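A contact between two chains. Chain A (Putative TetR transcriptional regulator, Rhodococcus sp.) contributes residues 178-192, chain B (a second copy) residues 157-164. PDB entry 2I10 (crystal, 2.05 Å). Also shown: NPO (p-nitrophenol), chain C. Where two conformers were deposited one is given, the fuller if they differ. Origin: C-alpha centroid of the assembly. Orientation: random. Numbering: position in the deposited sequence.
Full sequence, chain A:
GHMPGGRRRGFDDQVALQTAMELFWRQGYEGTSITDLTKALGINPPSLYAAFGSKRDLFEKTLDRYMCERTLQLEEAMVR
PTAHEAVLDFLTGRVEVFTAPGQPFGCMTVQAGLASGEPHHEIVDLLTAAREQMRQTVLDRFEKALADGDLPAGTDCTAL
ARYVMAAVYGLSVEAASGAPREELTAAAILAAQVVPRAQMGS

Chain A (178-192) GAPREELTAAAILAA
Chain B, residues 157-164: CTALARYV

The most unusual feature of this contact is a single carboxylate oxygen, Glu A183 OE1, that serves one arginine of the second copy twice and a water as well. Arg B162 NE donates to Glu A183 OE1 at 2.8 Å (N-H...O 154°) and Arg B162 NH2 donates to Glu A183 OE1 at 3.0 Å (141°), a salt bridge in which the oxygen lies near the guanidinium plane, at its edge. Water 1 donates to Glu A183 OE1 (2.7 Å) and to Thr B158 O (2.8 Å), linking the same carboxylate to the backbone one turn before the arginine.

The chain A stretch begins with Gly A178 at phi/psi 108/11, closing a preceding helix in a Schellman motif; a CB there would jam against the carbonyl O of the residue before. Ala A179 (-57/144) and Pro A180 (-66/141) are extended, and Pro A180 is the N-cap residue of the helix that starts at Arg A181. Chain B 157-164 is helical throughout. Both helices keep i to i+4 backbone hydrogen bonds, such as Ala A187 N to Glu A183 O at 2.8 Å and Tyr B163 N to Ala B159 O at 2.9 Å. Their axes approach to 8.2 Å and cross at -74°, with CA atoms in register at Glu A183-Ala B159 (5.3 Å) and Ala A187-Tyr B163 (4.7 Å).

Where the helices cross, alanines meet: Ala A186 CB meets Ala B159 CB at 3.6 Å, and Ala A187 CB lies 3.9 Å from Tyr B163 CA. Leu A190 (chi1 m, chi2 t) points toward chain B, its CD1 4.0 Å from Ala B159 CB and 4.1 Å from Leu B160 CD1; Leu B160 (t, p) starts away from chain A, but its end comes nearer. Ala A191 CB meets the edge of the Tyr B163 ring at CE1 (3.8 Å); the tyrosine has chi1 159° and chi2 83°, and its OH is hydrogen-bonded elsewhere in the structure.

At the other end, Arg B162 folds with chi1 t, chi2 p and chi3 p, while Glu A183 reaches it with chi1 m, chi2 t and chi3 35°. Ala A179 CB (3.6 Å from Arg B162 NH1) and Pro A180 CD (3.5 Å from Arg B162 NH2) cover one guanidinium face with apolar carbon, while Glu A183 OE1 sits at the edge. Glu A183 CD also packs 3.4 Å from Thr B158 CG2 (chi1 m). p-Nitrophenol lies beside this corner, its C6 2.8 Å from Arg B162 NH2, near the guanidinium plane.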

# COMPACT_ATOMS: atom_id res chain seq x y z
N GLY A 178 -9.32 -5.98 -5.32
CA GLY A 178 -10.39 -6.37 -6.20
C GLY A 178 -10.96 -5.29 -7.10
O GLY A 178 -11.99 -5.51 -7.75
N ALA A 179 -10.31 -4.14 -7.17
CA ALA A 179 -10.83 -3.03 -7.95
C ALA A 179 -11.05 -3.48 -9.41
O ALA A 179 -10.26 -4.29 -9.93
CB ALA A 179 -9.89 -1.85 -7.88
N PRO A 180 -12.12 -2.96 -10.07
CA PRO A 180 -12.27 -3.33 -11.49
C PRO A 180 -11.15 -2.77 -12.36
O PRO A 180 -10.70 -1.65 -12.15
CB PRO A 180 -13.60 -2.70 -11.91
CG PRO A 180 -14.30 -2.35 -10.62
CD PRO A 180 -13.21 -2.08 -9.60
N ARG A 181 -10.72 -3.58 -13.32
CA ARG A 181 -9.71 -3.28 -14.31
C ARG A 181 -9.84 -1.91 -14.97
O ARG A 181 -8.87 -1.15 -15.02
CB ARG A 181 -9.68 -4.41 -15.38
CG ARG A 181 -9.88 -5.81 -14.74
CD ARG A 181 -9.72 -7.02 -15.69
NE ARG A 181 -9.35 -8.20 -14.89
CZ ARG A 181 -9.10 -9.42 -15.36
NH1 ARG A 181 -9.17 -9.68 -16.67
NH2 ARG A 181 -8.77 -10.39 -14.51
N GLU A 182 -11.04 -1.61 -15.48
CA GLU A 182 -11.26 -0.38 -16.23
C GLU A 182 -11.14 0.84 -15.32
O GLU A 182 -10.60 1.86 -15.72
CB GLU A 182 -12.58 -0.42 -17.06
CG GLU A 182 -13.90 -0.13 -16.30
CD GLU A 182 -15.14 -0.12 -17.20
OE1 GLU A 182 -15.28 -1.02 -18.07
OE2 GLU A 182 -16.00 0.77 -17.02
N GLU A 183 -11.59 0.71 -14.08
CA GLU A 183 -11.41 1.81 -13.12
C GLU A 183 -9.94 2.06 -12.83
O GLU A 183 -9.51 3.21 -12.72
CB GLU A 183 -12.16 1.53 -11.83
CG GLU A 183 -13.63 1.75 -11.97
CD GLU A 183 -14.37 1.52 -10.70
OE1 GLU A 183 -13.83 1.84 -9.61
OE2 GLU A 183 -15.50 1.04 -10.79
N LEU A 184 -9.18 0.99 -12.66
CA LEU A 184 -7.75 1.10 -12.37
C LEU A 184 -6.97 1.73 -13.51
O LEU A 184 -6.02 2.48 -13.28
CB LEU A 184 -7.17 -0.27 -12.06
CG LEU A 184 -7.36 -0.82 -10.66
CD1 LEU A 184 -6.89 -2.25 -10.70
CD2 LEU A 184 -6.54 -0.05 -9.65
N THR A 185 -7.38 1.43 -14.75
CA THR A 185 -6.67 1.98 -15.90
C THR A 185 -6.91 3.48 -15.96
O THR A 185 -6.00 4.27 -16.17
CB THR A 185 -7.14 1.28 -17.19
OG1 THR A 185 -6.83 -0.12 -17.08
CG2 THR A 185 -6.47 1.88 -18.44
N ALA A 186 -8.15 3.86 -15.71
CA ALA A 186 -8.53 5.26 -15.69
C ALA A 186 -7.84 6.00 -14.55
O ALA A 186 -7.42 7.14 -14.73
CB ALA A 186 -10.08 5.38 -15.58
N ALA A 187 -7.77 5.35 -13.39
CA ALA A 187 -7.01 5.87 -12.25
C ALA A 187 -5.53 6.07 -12.56
O ALA A 187 -4.98 7.08 -12.14
CB ALA A 187 -7.18 5.00 -11.01
N ALA A 188 -4.90 5.13 -13.29
CA ALA A 188 -3.48 5.27 -13.71
C ALA A 188 -3.28 6.53 -14.56
O ALA A 188 -2.29 7.28 -14.39
CB ALA A 188 -3.04 4.04 -14.51
N ILE A 189 -4.21 6.75 -15.50
CA ILE A 189 -4.10 7.89 -16.42
C ILE A 189 -4.23 9.22 -15.67
O ILE A 189 -3.51 10.17 -15.94
CB ILE A 189 -5.11 7.78 -17.58
CG1 ILE A 189 -4.89 6.44 -18.33
CG2 ILE A 189 -4.93 8.96 -18.54
CD1 ILE A 189 -5.81 6.19 -19.54
N LEU A 190 -5.17 9.26 -14.74
CA LEU A 190 -5.29 10.37 -13.81
C LEU A 190 -4.01 10.61 -13.02
O LEU A 190 -3.56 11.74 -12.91
CB LEU A 190 -6.47 10.11 -12.83
CG LEU A 190 -7.86 10.24 -13.48
CD1 LEU A 190 -9.01 9.85 -12.52
CD2 LEU A 190 -8.12 11.63 -14.03
N ALA A 191 -3.43 9.54 -12.49
CA ALA A 191 -2.23 9.60 -11.68
C ALA A 191 -1.01 10.14 -12.46
O ALA A 191 -0.22 10.94 -11.93
CB ALA A 191 -1.95 8.22 -11.04
N ALA A 192 -0.88 9.74 -13.72
CA ALA A 192 0.15 10.28 -14.62
C ALA A 192 0.03 11.78 -14.88
O ALA A 192 1.01 12.42 -15.23
CB ALA A 192 0.14 9.52 -15.92
N CYS B 157 -16.28 10.56 -12.02
CA CYS B 157 -16.22 10.50 -10.53
C CYS B 157 -15.79 9.14 -10.00
O CYS B 157 -15.15 9.03 -8.97
CB CYS B 157 -17.59 10.91 -9.96
SG CYS B 157 -17.83 12.66 -10.21
N THR B 158 -16.21 8.10 -10.71
CA THR B 158 -15.89 6.73 -10.38
C THR B 158 -14.40 6.46 -10.47
O THR B 158 -13.80 5.90 -9.53
CB THR B 158 -16.71 5.80 -11.28
OG1 THR B 158 -18.06 5.79 -10.79
CG2 THR B 158 -16.20 4.40 -11.20
N ALA B 159 -13.80 6.84 -11.61
CA ALA B 159 -12.37 6.81 -11.77
C ALA B 159 -11.62 7.65 -10.75
O ALA B 159 -10.57 7.23 -10.23
CB ALA B 159 -11.98 7.26 -13.21
N LEU B 160 -12.11 8.87 -10.50
CA LEU B 160 -11.44 9.79 -9.59
C LEU B 160 -11.48 9.31 -8.12
O LEU B 160 -10.50 9.49 -7.39
CB LEU B 160 -12.01 11.19 -9.72
CG LEU B 160 -11.28 12.31 -8.96
CD1 LEU B 160 -9.82 12.46 -9.43
CD2 LEU B 160 -12.03 13.56 -9.21
N ALA B 161 -12.59 8.70 -7.69
CA ALA B 161 -12.68 8.01 -6.37
C ALA B 161 -11.66 6.89 -6.21
O ALA B 161 -11.01 6.78 -5.19
CB ALA B 161 -14.09 7.45 -6.14
N ARG B 162 -11.55 6.04 -7.23
CA ARG B 162 -10.57 4.96 -7.25
C ARG B 162 -9.17 5.53 -7.17
O ARG B 162 -8.31 5.03 -6.47
CB ARG B 162 -10.77 4.11 -8.53
CG ARG B 162 -10.05 2.74 -8.56
CD ARG B 162 -10.53 1.80 -7.41
NE ARG B 162 -11.92 1.40 -7.58
CZ ARG B 162 -12.60 0.58 -6.78
NH1 ARG B 162 -12.04 0.07 -5.68
NH2 ARG B 162 -13.86 0.30 -7.07
N TYR B 163 -8.92 6.62 -7.88
CA TYR B 163 -7.60 7.20 -7.79
C TYR B 163 -7.30 7.68 -6.36
O TYR B 163 -6.20 7.48 -5.88
CB TYR B 163 -7.43 8.36 -8.76
CG TYR B 163 -6.31 9.26 -8.35
CD1 TYR B 163 -4.99 8.96 -8.68
CD2 TYR B 163 -6.56 10.40 -7.60
CE1 TYR B 163 -3.96 9.79 -8.28
CE2 TYR B 163 -5.53 11.21 -7.17
CZ TYR B 163 -4.24 10.91 -7.53
OH TYR B 163 -3.20 11.75 -7.13
N VAL B 164 -8.26 8.33 -5.71
CA VAL B 164 -8.07 8.81 -4.31
C VAL B 164 -7.75 7.67 -3.37
O VAL B 164 -6.93 7.83 -2.49
CB VAL B 164 -9.30 9.62 -3.75
CG1 VAL B 164 -9.13 9.97 -2.24
CG2 VAL B 164 -9.51 10.91 -4.57
C1 NPO C . -15.28 -2.51 -6.35
C2 NPO C . -14.79 -3.81 -6.39
C3 NPO C . -13.86 -4.24 -5.48
C4 NPO C . -13.40 -3.39 -4.52
C5 NPO C . -13.87 -2.09 -4.44
C6 NPO C . -14.81 -1.64 -5.36
OH NPO C . -12.48 -3.90 -3.66
N1 NPO C . -16.25 -2.18 -7.33
O2 NPO C . -16.62 -3.09 -8.09
O3 NPO C . -16.73 -1.05 -7.46
O HOH W 1 -14.65 3.77 -7.92